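Local coordinates for protein iron transport multicopper oxidase FET3 (PDB 1ZPU) that oxidises ferrous iron to ferric iron with four copper ions, reducing oxygen to water, for high-affinity iron uptake in yeast, and also oxidises cuprous ions, at residues Val75-Gln80 with Lys345-Met350; Pro456-Phe461 with Gly474-Glu479; Gln80-Pro85 with Cys503-Glu508; Tyr365-His370 with Thr519-Glu524. All coordinates share one frame; numbering follows the deposited sequence.

Interaction 1 of 4, residues Val75-Gln80 with Lys345-Met350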
loop_
_atom_site.group_PDB
_atom_site.type_symbol
_atom_site.label_atom_id
_atom_site.label_comp_id
_atom_site.label_asym_id
_atom_site.label_seq_id
_atom_site.Cartn_x
_atom_site.Cartn_y
_atom_site.Cartn_z
ATOM N N VAL A 75 -6.010 9.730 -4.429
ATOM C CA VAL A 75 -7.037 8.991 -3.712
ATOM C C VAL A 75 -8.369 9.697 -3.921
ATOM O O VAL A 75 -8.564 10.806 -3.423
ATOM C CB VAL A 75 -6.731 8.865 -2.202
ATOM C CG1 VAL A 75 -7.812 8.057 -1.529
ATOM C CG2 VAL A 75 -5.382 8.212 -1.978
ATOM N N PRO A 76 -9.270 9.074 -4.701
ATOM C CA PRO A 76 -10.604 9.624 -4.901
ATOM C C PRO A 76 -11.349 9.870 -3.584
ATOM O O PRO A 76 -11.246 9.084 -2.642
ATOM C CB PRO A 76 -11.302 8.588 -5.788
ATOM C CG PRO A 76 -10.416 7.384 -5.788
ATOM C CD PRO A 76 -9.040 7.848 -5.484
ATOM N N PHE A 77 -12.045 11.006 -3.538
ATOM C CA PHE A 77 -12.778 11.516 -2.367
ATOM C C PHE A 77 -11.946 11.854 -1.127
ATOM O O PHE A 77 -12.486 12.152 -0.066
ATOM C CB PHE A 77 -14.009 10.656 -2.065
ATOM C CG PHE A 77 -15.029 10.709 -3.151
ATOM C CD1 PHE A 77 -15.137 9.677 -4.066
ATOM C CD2 PHE A 77 -15.840 11.823 -3.298
ATOM C CE1 PHE A 77 -16.065 9.734 -5.094
ATOM C CE2 PHE A 77 -16.776 11.898 -4.322
ATOM C CZ PHE A 77 -16.888 10.854 -5.224
ATOM N N LEU A 78 -10.627 11.828 -1.287
ATOM C CA LEU A 78 -9.690 12.391 -0.322
ATOM C C LEU A 78 -8.997 13.558 -1.001
ATOM O O LEU A 78 -8.994 14.698 -0.503
ATOM C CB LEU A 78 -8.615 11.368 0.039
ATOM C CG LEU A 78 -8.763 10.243 1.066
ATOM C CD1 LEU A 78 -8.016 10.583 2.341
ATOM C CD2 LEU A 78 -10.200 9.845 1.330
ATOM N N THR A 79 -8.460 13.262 -2.177
ATOM C CA THR A 79 -7.435 14.062 -2.806
ATOM C C THR A 79 -7.894 14.610 -4.150
ATOM O O THR A 79 -7.388 15.624 -4.637
ATOM C CB THR A 79 -6.186 13.170 -2.940
ATOM O OG1 THR A 79 -5.323 13.418 -1.823
ATOM C CG2 THR A 79 -5.441 13.376 -4.262
ATOM N N GLN A 80 -8.870 13.927 -4.734
ATOM C CA GLN A 80 -9.371 14.218 -6.068
ATOM C C GLN A 80 -10.730 13.562 -6.181
ATOM O O GLN A 80 -11.084 12.734 -5.350
ATOM C CB GLN A 80 -8.468 13.572 -7.108
ATOM C CG GLN A 80 -8.505 12.049 -7.041
ATOM C CD GLN A 80 -7.632 11.386 -8.063
ATOM O OE1 GLN A 80 -6.401 11.481 -8.018
ATOM N NE2 GLN A 80 -8.262 10.688 -8.991
ATOM N N LYS A 345 -19.723 13.151 -0.300
ATOM C CA LYS A 345 -20.241 13.717 -1.553
ATOM C C LYS A 345 -19.263 14.685 -2.226
ATOM O O LYS A 345 -19.380 14.971 -3.423
ATOM C CB LYS A 345 -21.581 14.416 -1.308
ATOM C CG LYS A 345 -22.804 13.506 -1.469
ATOM C CD LYS A 345 -24.074 14.128 -0.896
ATOM C CE LYS A 345 -25.029 13.052 -0.395
ATOM N NZ LYS A 345 -25.747 13.499 0.845
ATOM N N VAL A 346 -18.316 15.197 -1.439
ATOM C CA VAL A 346 -17.288 16.119 -1.916
ATOM C C VAL A 346 -15.944 15.685 -1.326
ATOM O O VAL A 346 -15.848 15.473 -0.115
ATOM C CB VAL A 346 -17.594 17.602 -1.516
ATOM C CG1 VAL A 346 -16.583 18.559 -2.138
ATOM C CG2 VAL A 346 -19.007 18.000 -1.921
ATOM N N PRO A 347 -14.905 15.564 -2.182
ATOM C CA PRO A 347 -13.572 15.118 -1.769
ATOM C C PRO A 347 -13.065 15.930 -0.589
ATOM O O PRO A 347 -13.266 17.140 -0.566
ATOM C CB PRO A 347 -12.707 15.425 -2.991
ATOM C CG PRO A 347 -13.639 15.461 -4.137
ATOM C CD PRO A 347 -14.965 15.871 -3.625
ATOM N N THR A 348 -12.413 15.273 0.368
ATOM C CA THR A 348 -11.920 15.935 1.577
ATOM C C THR A 348 -11.177 17.230 1.257
ATOM O O THR A 348 -11.551 18.298 1.753
ATOM C CB THR A 348 -10.984 15.020 2.397
ATOM O OG1 THR A 348 -11.548 13.708 2.499
ATOM C CG2 THR A 348 -10.767 15.586 3.799
ATOM N N LEU A 349 -10.145 17.127 0.415
ATOM C CA LEU A 349 -9.326 18.283 0.039
ATOM C C LEU A 349 -10.146 19.438 -0.549
ATOM O O LEU A 349 -9.919 20.604 -0.219
ATOM C CB LEU A 349 -8.201 17.870 -0.914
ATOM C CG LEU A 349 -7.187 18.908 -1.403
ATOM C CD1 LEU A 349 -6.395 19.529 -0.270
ATOM C CD2 LEU A 349 -6.252 18.258 -2.382
ATOM N N MET A 350 -11.112 19.105 -1.396
ATOM C CA MET A 350 -11.963 20.103 -2.017
ATOM C C MET A 350 -12.758 20.920 -0.993
ATOM O O MET A 350 -13.033 22.112 -1.221
ATOM C CB MET A 350 -12.878 19.444 -3.049
ATOM C CG MET A 350 -12.274 19.335 -4.444
ATOM S SD MET A 350 -10.783 18.311 -4.572
ATOM C CE MET A 350 -10.711 18.055 -6.349
#

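Interaction 2 of 4, residues Pro456-Phe461 with Gly474-Glu479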
loop_
_atom_site.group_PDB
_atom_site.type_symbol
_atom_site.label_atom_id
_atom_site.label_comp_id
_atom_site.label_asym_id
_atom_site.label_seq_id
_atom_site.Cartn_x
_atom_site.Cartn_y
_atom_site.Cartn_z
ATOM N N PRO A 456 1.545 19.292 5.610
ATOM C CA PRO A 456 0.156 19.681 5.348
ATOM C C PRO A 456 -0.436 18.887 4.183
ATOM O O PRO A 456 0.167 18.822 3.108
ATOM C CB PRO A 456 0.270 21.176 5.015
ATOM C CG PRO A 456 1.444 21.635 5.817
ATOM C CD PRO A 456 2.404 20.467 5.865
ATOM N N GLY A 457 -1.582 18.258 4.423
ATOM C CA GLY A 457 -2.244 17.454 3.399
ATOM C C GLY A 457 -3.414 16.651 3.925
ATOM O O GLY A 457 -3.797 16.777 5.088
ATOM N N VAL A 458 -3.986 15.826 3.057
ATOM C CA VAL A 458 -5.102 14.971 3.418
ATOM C C VAL A 458 -4.604 13.573 3.166
ATOM O O VAL A 458 -4.316 13.229 2.027
ATOM C CB VAL A 458 -6.359 15.277 2.565
ATOM C CG1 VAL A 458 -7.467 14.319 2.886
ATOM C CG2 VAL A 458 -6.833 16.700 2.793
ATOM N N TRP A 459 -4.485 12.778 4.228
ATOM C CA TRP A 459 -3.800 11.492 4.145
ATOM C C TRP A 459 -4.644 10.297 4.591
ATOM O O TRP A 459 -5.189 10.297 5.690
ATOM C CB TRP A 459 -2.501 11.526 4.951
ATOM C CG TRP A 459 -1.598 12.700 4.695
ATOM C CD1 TRP A 459 -1.196 13.621 5.609
ATOM C CD2 TRP A 459 -0.981 13.079 3.457
ATOM N NE1 TRP A 459 -0.375 14.543 5.029
ATOM C CE2 TRP A 459 -0.221 14.233 3.707
ATOM C CE3 TRP A 459 -1.007 12.561 2.158
ATOM C CZ2 TRP A 459 0.513 14.877 2.712
ATOM C CZ3 TRP A 459 -0.268 13.199 1.170
ATOM C CH2 TRP A 459 0.478 14.340 1.453
ATOM N N PHE A 460 -4.709 9.275 3.738
ATOM C CA PHE A 460 -5.474 8.064 3.995
ATOM C C PHE A 460 -4.667 7.134 4.892
ATOM O O PHE A 460 -3.484 6.893 4.649
ATOM C CB PHE A 460 -5.816 7.375 2.660
ATOM C CG PHE A 460 -7.149 6.665 2.633
ATOM C CD1 PHE A 460 -8.030 6.721 3.711
ATOM C CD2 PHE A 460 -7.542 5.960 1.496
ATOM C CE1 PHE A 460 -9.275 6.059 3.659
ATOM C CE2 PHE A 460 -8.798 5.304 1.431
ATOM C CZ PHE A 460 -9.652 5.351 2.513
ATOM N N PHE A 461 -5.300 6.636 5.947
ATOM C CA PHE A 461 -4.708 5.571 6.751
ATOM C C PHE A 461 -5.600 4.338 6.695
ATOM O O PHE A 461 -6.720 4.361 7.214
ATOM C CB PHE A 461 -4.490 6.002 8.199
ATOM C CG PHE A 461 -3.911 4.925 9.056
ATOM C CD1 PHE A 461 -2.559 4.619 8.985
ATOM C CD2 PHE A 461 -4.724 4.194 9.920
ATOM C CE1 PHE A 461 -2.020 3.616 9.772
ATOM C CE2 PHE A 461 -4.192 3.175 10.708
ATOM C CZ PHE A 461 -2.832 2.891 10.632
ATOM N N GLY A 474 -10.575 2.095 6.668
ATOM C CA GLY A 474 -9.767 3.287 6.450
ATOM C C GLY A 474 -10.254 4.504 7.198
ATOM O O GLY A 474 -11.429 4.595 7.557
ATOM N N LEU A 475 -9.340 5.435 7.438
ATOM C CA LEU A 475 -9.657 6.702 8.088
ATOM C C LEU A 475 -8.848 7.834 7.468
ATOM O O LEU A 475 -7.822 7.588 6.833
ATOM C CB LEU A 475 -9.429 6.635 9.597
ATOM C CG LEU A 475 -8.068 6.282 10.174
ATOM C CD1 LEU A 475 -7.142 7.462 10.097
ATOM C CD2 LEU A 475 -8.289 5.916 11.613
ATOM N N VAL A 476 -9.309 9.067 7.656
ATOM C CA VAL A 476 -8.733 10.208 6.959
ATOM C C VAL A 476 -8.066 11.195 7.919
ATOM O O VAL A 476 -8.674 11.642 8.899
ATOM C CB VAL A 476 -9.798 10.935 6.109
ATOM C CG1 VAL A 476 -9.195 12.131 5.390
ATOM C CG2 VAL A 476 -10.436 9.978 5.124
ATOM N N LEU A 477 -6.813 11.526 7.628
ATOM C CA LEU A 477 -6.059 12.502 8.407
ATOM C C LEU A 477 -5.933 13.826 7.659
ATOM O O LEU A 477 -5.413 13.864 6.551
ATOM C CB LEU A 477 -4.667 11.959 8.722
ATOM C CG LEU A 477 -4.591 10.697 9.582
ATOM C CD1 LEU A 477 -3.150 10.355 9.846
ATOM C CD2 LEU A 477 -5.328 10.847 10.907
ATOM N N VAL A 478 -6.409 14.907 8.260
ATOM C CA VAL A 478 -6.252 16.228 7.673
ATOM C C VAL A 478 -5.186 16.969 8.478
ATOM O O VAL A 478 -5.418 17.367 9.628
ATOM C CB VAL A 478 -7.593 17.007 7.662
ATOM C CG1 VAL A 478 -7.409 18.394 7.085
ATOM C CG2 VAL A 478 -8.626 16.255 6.867
ATOM N N GLU A 479 -4.016 17.130 7.870
ATOM C CA GLU A 479 -2.875 17.782 8.497
ATOM C C GLU A 479 -2.928 19.297 8.297
ATOM O O GLU A 479 -3.034 19.763 7.165
ATOM C CB GLU A 479 -1.616 17.234 7.867
ATOM C CG GLU A 479 -0.448 17.099 8.797
ATOM C CD GLU A 479 0.448 15.944 8.389
ATOM O OE1 GLU A 479 -0.084 14.822 8.218
ATOM O OE2 GLU A 479 1.672 16.156 8.233
#

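Interaction 3 of 4, residues Gln80-Pro85 with Cys503-Glu508. With NAG (2-acetamido-2-deoxy-beta-D-glucopyranose), chain J; NAG (2-acetamido-2-deoxy-beta-D-glucopyranose), chain B.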
loop_
_atom_site.group_PDB
_atom_site.type_symbol
_atom_site.label_atom_id
_atom_site.label_comp_id
_atom_site.label_asym_id
_atom_site.label_seq_id
_atom_site.Cartn_x
_atom_site.Cartn_y
_atom_site.Cartn_z
ATOM N N GLN A 80 -8.870 13.927 -4.734
ATOM C CA GLN A 80 -9.371 14.218 -6.068
ATOM C C GLN A 80 -10.730 13.562 -6.181
ATOM O O GLN A 80 -11.084 12.734 -5.350
ATOM C CB GLN A 80 -8.468 13.572 -7.108
ATOM C CG GLN A 80 -8.505 12.049 -7.041
ATOM C CD GLN A 80 -7.632 11.386 -8.063
ATOM O OE1 GLN A 80 -6.401 11.481 -8.018
ATOM N NE2 GLN A 80 -8.262 10.688 -8.991
ATOM N N CYS A 81 -11.493 13.920 -7.206
ATOM C CA CYS A 81 -12.668 13.136 -7.548
ATOM C C CYS A 81 -12.222 12.097 -8.592
ATOM O O CYS A 81 -11.146 12.253 -9.173
ATOM C CB CYS A 81 -13.805 14.037 -8.022
ATOM S SG CYS A 81 -13.341 15.077 -9.380
ATOM N N PRO A 82 -13.011 11.016 -8.799
ATOM C CA PRO A 82 -12.594 9.921 -9.685
ATOM C C PRO A 82 -12.499 10.339 -11.144
ATOM O O PRO A 82 -13.248 11.229 -11.575
ATOM C CB PRO A 82 -13.735 8.905 -9.539
ATOM C CG PRO A 82 -14.433 9.264 -8.288
ATOM C CD PRO A 82 -14.340 10.747 -8.220
ATOM N N ILE A 83 -11.598 9.701 -11.894
ATOM C CA ILE A 83 -11.468 9.978 -13.319
ATOM C C ILE A 83 -12.524 9.218 -14.108
ATOM O O ILE A 83 -12.493 7.993 -14.185
ATOM C CB ILE A 83 -10.075 9.644 -13.885
ATOM C CG1 ILE A 83 -8.978 10.314 -13.075
ATOM C CG2 ILE A 83 -9.964 10.077 -15.346
ATOM C CD1 ILE A 83 -7.660 9.581 -13.153
ATOM N N ALA A 84 -13.451 9.969 -14.697
ATOM C CA ALA A 84 -14.537 9.404 -15.493
ATOM C C ALA A 84 -14.044 8.913 -16.854
ATOM O O ALA A 84 -13.066 9.443 -17.381
ATOM C CB ALA A 84 -15.635 10.439 -15.681
ATOM N N PRO A 85 -14.714 7.891 -17.426
ATOM C CA PRO A 85 -14.398 7.449 -18.785
ATOM C C PRO A 85 -14.324 8.610 -19.773
ATOM O O PRO A 85 -15.242 9.429 -19.832
ATOM C CB PRO A 85 -15.567 6.525 -19.132
ATOM C CG PRO A 85 -16.016 5.986 -17.828
ATOM C CD PRO A 85 -15.783 7.073 -16.819
ATOM N N CYS A 503 -16.975 14.530 -14.295
ATOM C CA CYS A 503 -17.398 13.408 -13.457
ATOM C C CYS A 503 -18.727 13.697 -12.758
ATOM O O CYS A 503 -19.300 12.814 -12.109
ATOM C CB CYS A 503 -16.333 13.169 -12.398
ATOM S SG CYS A 503 -16.514 11.657 -11.453
ATOM N N SER A 504 -19.198 14.940 -12.901
ATOM C CA SER A 504 -20.320 15.490 -12.127
ATOM C C SER A 504 -20.180 15.267 -10.606
ATOM O O SER A 504 -21.087 14.755 -9.949
ATOM C CB SER A 504 -21.662 14.963 -12.652
ATOM O OG SER A 504 -21.832 15.276 -14.022
ATOM N N VAL A 505 -19.020 15.645 -10.072
ATOM C CA VAL A 505 -18.724 15.630 -8.633
ATOM C C VAL A 505 -18.403 17.065 -8.212
ATOM O O VAL A 505 -17.570 17.739 -8.840
ATOM C CB VAL A 505 -17.504 14.716 -8.304
ATOM C CG1 VAL A 505 -17.067 14.873 -6.846
ATOM C CG2 VAL A 505 -17.820 13.259 -8.610
ATOM N N ALA A 506 -19.053 17.537 -7.154
ATOM C CA ALA A 506 -18.897 18.929 -6.735
ATOM C C ALA A 506 -17.542 19.214 -6.081
ATOM O O ALA A 506 -16.856 18.304 -5.610
ATOM C CB ALA A 506 -20.030 19.334 -5.800
ATOM N N THR A 507 -17.173 20.495 -6.082
ATOM C CA THR A 507 -16.119 21.025 -5.214
ATOM C C THR A 507 -16.705 22.089 -4.260
ATOM O O THR A 507 -16.474 23.295 -4.412
ATOM C CB THR A 507 -14.933 21.601 -5.992
ATOM O OG1 THR A 507 -14.118 22.345 -5.076
ATOM C CG2 THR A 507 -15.401 22.528 -7.159
ATOM N N GLU A 508 -17.473 21.626 -3.278
ATOM C CA GLU A 508 -18.194 22.513 -2.371
ATOM C C GLU A 508 -17.689 22.406 -0.926
ATOM O O GLU A 508 -16.552 22.783 -0.656
ATOM C CB GLU A 508 -19.694 22.256 -2.494
ATOM C CG GLU A 508 -20.269 22.714 -3.846
ATOM C CD GLU A 508 -21.773 22.475 -3.979
ATOM O OE1 GLU A 508 -22.185 21.290 -4.057
ATOM O OE2 GLU A 508 -22.538 23.476 -4.024
HETATM C C1 NAG J . -21.887 8.230 -8.308
HETATM C C2 NAG J . -23.229 8.920 -8.489
HETATM C C3 NAG J . -23.778 9.396 -7.136
HETATM C C4 NAG J . -23.727 8.252 -6.101
HETATM C C5 NAG J . -22.361 7.556 -6.124
HETATM C C6 NAG J . -22.216 6.377 -5.152
HETATM C C7 NAG J . -22.716 11.155 -9.616
HETATM C C8 NAG J . -21.990 11.771 -8.440
HETATM N N2 NAG J . -23.164 9.891 -9.576
HETATM O O3 NAG J . -25.095 9.907 -7.281
HETATM O O4 NAG J . -24.031 8.726 -4.802
HETATM O O5 NAG J . -22.106 7.135 -7.446
HETATM O O6 NAG J . -21.247 5.447 -5.628
HETATM O O7 NAG J . -22.906 11.837 -10.631
HETATM C C1 NAG B . -17.721 6.466 -11.006
HETATM C C2 NAG B . -18.633 5.413 -10.346
HETATM C C3 NAG B . -20.054 5.937 -10.076
HETATM C C4 NAG B . -20.068 7.350 -9.483
HETATM C C5 NAG B . -19.091 8.306 -10.167
HETATM C C6 NAG B . -18.097 8.925 -9.168
HETATM C C7 NAG B . -18.170 3.025 -10.487
HETATM C C8 NAG B . -19.109 2.080 -9.783
HETATM N N2 NAG B . -18.689 4.131 -11.055
HETATM O O3 NAG B . -20.703 5.075 -9.159
HETATM O O4 NAG B . -21.366 7.872 -9.604
HETATM O O5 NAG B . -18.451 7.653 -11.268
HETATM O O6 NAG B . -18.763 9.698 -8.188
HETATM O O7 NAG B . -16.950 2.763 -10.499
#

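Interaction 4 of 4, residues Tyr365-His370 with Thr519-Glu524. With MAN (alpha-D-mannopyranose), chain C.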
loop_
_atom_site.group_PDB
_atom_site.type_symbol
_atom_site.label_atom_id
_atom_site.label_comp_id
_atom_site.label_asym_id
_atom_site.label_seq_id
_atom_site.Cartn_x
_atom_site.Cartn_y
_atom_site.Cartn_z
ATOM N N TYR A 365 -16.270 17.722 7.865
ATOM C CA TYR A 365 -15.731 16.689 6.998
ATOM C C TYR A 365 -16.559 15.408 7.032
ATOM O O TYR A 365 -16.281 14.472 6.279
ATOM C CB TYR A 365 -14.276 16.397 7.343
ATOM C CG TYR A 365 -13.363 17.584 7.199
ATOM C CD1 TYR A 365 -13.047 18.368 8.300
ATOM C CD2 TYR A 365 -12.808 17.921 5.962
ATOM C CE1 TYR A 365 -12.209 19.455 8.179
ATOM C CE2 TYR A 365 -11.962 19.005 5.836
ATOM C CZ TYR A 365 -11.669 19.766 6.949
ATOM O OH TYR A 365 -10.834 20.850 6.857
ATOM N N GLY A 366 -17.570 15.371 7.900
ATOM C CA GLY A 366 -18.491 14.244 7.970
ATOM C C GLY A 366 -18.300 13.359 9.182
ATOM O O GLY A 366 -17.230 13.349 9.803
ATOM N N SER A 367 -19.347 12.608 9.509
ATOM C CA SER A 367 -19.353 11.709 10.659
ATOM C C SER A 367 -18.974 10.276 10.274
ATOM O O SER A 367 -18.489 9.511 11.115
ATOM C CB SER A 367 -20.733 11.706 11.301
ATOM O OG SER A 367 -21.723 11.461 10.321
ATOM N N ASN A 368 -19.200 9.919 9.008
ATOM C CA ASN A 368 -19.015 8.544 8.556
ATOM C C ASN A 368 -17.781 8.411 7.667
ATOM O O ASN A 368 -17.658 7.516 6.819
ATOM C CB ASN A 368 -20.261 8.047 7.831
ATOM C CG ASN A 368 -20.597 6.624 8.183
ATOM O OD1 ASN A 368 -21.759 6.294 8.362
ATOM N ND2 ASN A 368 -19.581 5.773 8.308
ATOM N N THR A 369 -16.849 9.311 7.907
ATOM C CA THR A 369 -15.734 9.509 7.030
ATOM C C THR A 369 -14.448 9.208 7.808
ATOM O O THR A 369 -13.380 9.004 7.227
ATOM C CB THR A 369 -15.811 10.949 6.531
ATOM O OG1 THR A 369 -15.443 11.012 5.152
ATOM C CG2 THR A 369 -14.995 11.889 7.398
ATOM N N HIS A 370 -14.606 9.127 9.130
ATOM C CA HIS A 370 -13.523 8.950 10.103
ATOM C C HIS A 370 -12.359 9.907 9.899
ATOM O O HIS A 370 -11.218 9.469 9.681
ATOM C CB HIS A 370 -13.008 7.515 10.155
ATOM C CG HIS A 370 -12.828 7.007 11.549
ATOM N ND1 HIS A 370 -12.726 5.665 11.849
ATOM C CD2 HIS A 370 -12.776 7.665 12.733
ATOM C CE1 HIS A 370 -12.599 5.520 13.156
ATOM N NE2 HIS A 370 -12.631 6.718 13.716
ATOM N N THR A 519 -23.995 19.510 8.128
ATOM C CA THR A 519 -24.344 18.521 7.092
ATOM C C THR A 519 -25.731 17.843 7.144
ATOM O O THR A 519 -26.524 18.084 8.055
ATOM C CB THR A 519 -23.270 17.378 7.089
ATOM O OG1 THR A 519 -23.381 16.613 8.293
ATOM C CG2 THR A 519 -21.840 17.943 6.989
ATOM N N ASP A 520 -25.993 17.002 6.136
ATOM C CA ASP A 520 -27.125 16.071 6.062
ATOM C C ASP A 520 -26.657 14.927 5.157
ATOM O O ASP A 520 -27.210 14.715 4.074
ATOM C CB ASP A 520 -28.354 16.761 5.466
ATOM C CG ASP A 520 -29.054 17.713 6.459
ATOM O OD1 ASP A 520 -29.594 17.249 7.490
ATOM O OD2 ASP A 520 -29.074 18.934 6.205
ATOM N N LEU A 521 -25.652 14.183 5.642
ATOM C CA LEU A 521 -24.647 13.462 4.811
ATOM C C LEU A 521 -25.005 12.169 4.066
ATOM O O LEU A 521 -26.062 12.054 3.455
ATOM C CB LEU A 521 -23.333 13.238 5.604
ATOM C CG LEU A 521 -23.234 13.183 7.144
ATOM C CD1 LEU A 521 -24.103 12.128 7.826
ATOM C CD2 LEU A 521 -21.795 13.021 7.563
ATOM N N THR A 522 -24.049 11.239 4.100
ATOM C CA THR A 522 -24.076 9.948 3.409
ATOM C C THR A 522 -23.466 8.884 4.356
ATOM O O THR A 522 -22.246 8.784 4.502
ATOM C CB THR A 522 -23.342 10.034 2.012
ATOM O OG1 THR A 522 -23.247 8.744 1.402
ATOM C CG2 THR A 522 -21.938 10.620 2.128
ATOM N N GLY A 523 -24.338 8.119 5.021
ATOM C CA GLY A 523 -23.931 7.236 6.123
ATOM C C GLY A 523 -23.714 5.763 5.790
ATOM O O GLY A 523 -24.020 5.305 4.683
ATOM N N GLU A 524 -23.171 5.030 6.759
ATOM C CA GLU A 524 -23.096 3.581 6.697
ATOM C C GLU A 524 -24.444 2.964 7.083
ATOM O O GLU A 524 -25.261 3.604 7.758
ATOM C CB GLU A 524 -22.000 3.057 7.624
ATOM C CG GLU A 524 -22.149 3.447 9.086
ATOM C CD GLU A 524 -20.937 3.089 9.933
ATOM O OE1 GLU A 524 -19.783 3.345 9.508
ATOM O OE2 GLU A 524 -21.138 2.546 11.038
HETATM C C1 MAN C . -27.315 6.772 -0.021
HETATM C C2 MAN C . -26.584 5.652 0.734
HETATM C C3 MAN C . -27.288 5.596 2.096
HETATM C C4 MAN C . -28.829 5.731 1.936
HETATM C C5 MAN C . -29.303 5.501 0.484
HETATM C C6 MAN C . -30.816 5.696 0.293
HETATM O O2 MAN C . -25.190 5.823 0.870
HETATM O O3 MAN C . -26.743 6.621 2.917
HETATM O O4 MAN C . -29.570 4.844 2.763
HETATM O O5 MAN C . -28.555 6.247 -0.491
HETATM O O6 MAN C . -31.413 6.214 1.471
#

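Interaction 1 of 4, residues Val75-Gln80 with Lys345-Met350
Thr348 reaches from the first turn of helix 348-352 to the backbone carbonyls of Phe77 and Leu78. Thr348 CB lies 3.5 Å from Leu78 O and borders Leu78 CA. From there Thr348 OG1, anti to the carbonyl carbon (chi1 -45°), turns to Phe77 O and donates a hydrogen bond of 3.1 Å, while CG2 packs on Tyr365. Phe77 O also accepts a bond from Thr348 N, which stands above the carbonyl plane at 3.2 Å, so one oxygen is gripped by two donors from the same residue. Leu349 N follows with a 2.8 Å bond to Leu78 O.

Pro347, at the N-cap, lacks an N-H, which costs nothing here, since the N-H of an N-cap residue is not used in the helix's own hydrogen bonding. Its CB and CG rest near Gln80 O, and Pro347 CD comes 4.2 Å from Phe77 CD2, the proline and the benzyl group crossing obliquely. Beyond it the Phe77 ring turns its edge to Lys345 O.

The first amides of the helix thus find carbonyls supplied by a loop of the first plastocyanin-like domain. Such a contact probably suits the positive end of the helix dipole, and it joins the first and third domains by three hydrogen bonds to two loop carbonyls.

Interaction 2 of 4, residues Pro456-Phe461 with Gly474-Glu479
Val458 and Val476 meet through their CG1 methyls at 3.7 Å, diagonal neighbours in an antiparallel strand pair. On their face lies Phe460, whose ring turns its edge to Leu475 O; Gly474, having no side chain, puts only its CA near Phe460 CE1, 4.0 Å away. The other face carries Trp459, Leu477, Phe461 and Leu475. There Leu475 runs beside Phe461, pointing the same way, with Leu475 CD1 3.6 Å from Phe461 CB, and Trp459 CB faces Leu477 CB.

Between the faces the strands are stitched at the hydrogen-bonded pairs: Trp459 N to Leu477 O at 2.7 Å, and Phe461 N to Leu475 O at 2.8 Å. Toward the polar edge, the indole of Trp459 lies with one face over Gly457 CA, 3.5 Å from the ring plane, a closeness that the missing side chain permits. The Glu479 carboxylate stands at the indole's edge, its plane turned 62° from the ring; OE1 is bonded by His399 and OE2 by Asn455 N, while Trp459 NE1 donates to Asn455 O.

Such an antiparallel pair is part of one sheet of the cupredoxin fold of domain three: strand 457-463 carries on into His462 and Cys463, ligands of a type 3 and the type 1 copper.

Interaction 3 of 4, residues Gln80-Pro85 with Cys503-Glu508
A Schellman motif ends helix 494-502, and the residues around it, Cys503 and Val505, close on Cys81, Pro82 and Ala84 of a loop in the first cupredoxin domain. Ser504 supplies the positive phi (49°) that turns the chain out of the helix; Cys503 and Val505, before and after it, both point their CB atoms toward the loop. With SG between its backbone N and carbonyl carbon (chi1 55°), Cys81 forms a disulfide to Cys500 in the same helix, which secures the join covalently.

Around that crosslink the contact is largely apolar. Cys81 CB meets Val505 CG1 at 3.6 Å. The branched valine suits this spot because its second methyl finds a partner too: Val505 CG2 reaches the O6 of NAG of chain B at 3.7 Å and lies more loosely near Pro82 CD. Pro82 lays the same CD 4.0 Å from Cys503 SG. Further along, the small Ala84 lets the two backbones come close, Ala84 CB lying 4.1 Å from Cys503 CA.

The glycan of Asn56 covers one side of the seam. Its first sugar, NAG of chain B, carries NAG of chain J on O4, and the second sugar brings its acetyl methyl C8 3.5 Å from Ser504 O. C6 of NAG of chain B lies over the seam and touches both segments, 3.8 Å from Pro82 CG and 3.9 Å from Cys503 SG.

Interaction 4 of 4, residues Tyr365-His370 with Thr519-Glu524
Gly366-Asn368 and Leu521-Gly523 run in the same direction without forming a sheet: the CA atoms of Gly366 and Leu521 are 7.0 Å apart, those of Asn368 and Gly523 5.6 Å. Gly366 has a positive phi (107°), a conformation that comes easily to a residue without a side chain, and its bare CA receives Leu521 CD2 at 3.5 Å. Both methyls of Leu521 also touch Ser367 OG, CD2 the nearer.

At the closer end Asn368 uses both halves of its amide. OD1 accepts the backbone N-H of Glu524, in a bond modelled too short for its length to be trusted. Asn368 ND2 donates to Glu524 OE1 at 2.7 Å; the acceptor lies close to the amide plane, yet the donor comes from above the carboxylate, whose plane is turned 51° from the amide. Thr340 N is a second donor to OE1.

Asparagine fits because it offers acceptor and donor together. The N-H groups of Asn368 and Thr340 at OE1 would probably stabilise the negative charge of Glu524, and the bonds to Asn368 tie the C-terminal tail to domain three.

In the fold
From the N terminus, the loop after strand 60-62 makes two successive contacts. Interaction 1 ties it to the start of helix 348-352, closing a loop that spans all of domain two; interaction 3, sharing Gln80, ties it to the tail beyond helix 494-502. These two cross. Interaction 4 joins residues 365-370, just before strand 371-374, to the tail further on, and crosses interaction 3. Interaction 2 closes a short loop within domain three, nested inside both interaction 3 and interaction 4. Its valines pack on Leu78 and Thr348, and Val476 N probably bonds His370 O. The C-terminal tail thus ties domains one and three together, and interactions 1 and 4 border the sheet whose strand 457-463 carries copper ligands.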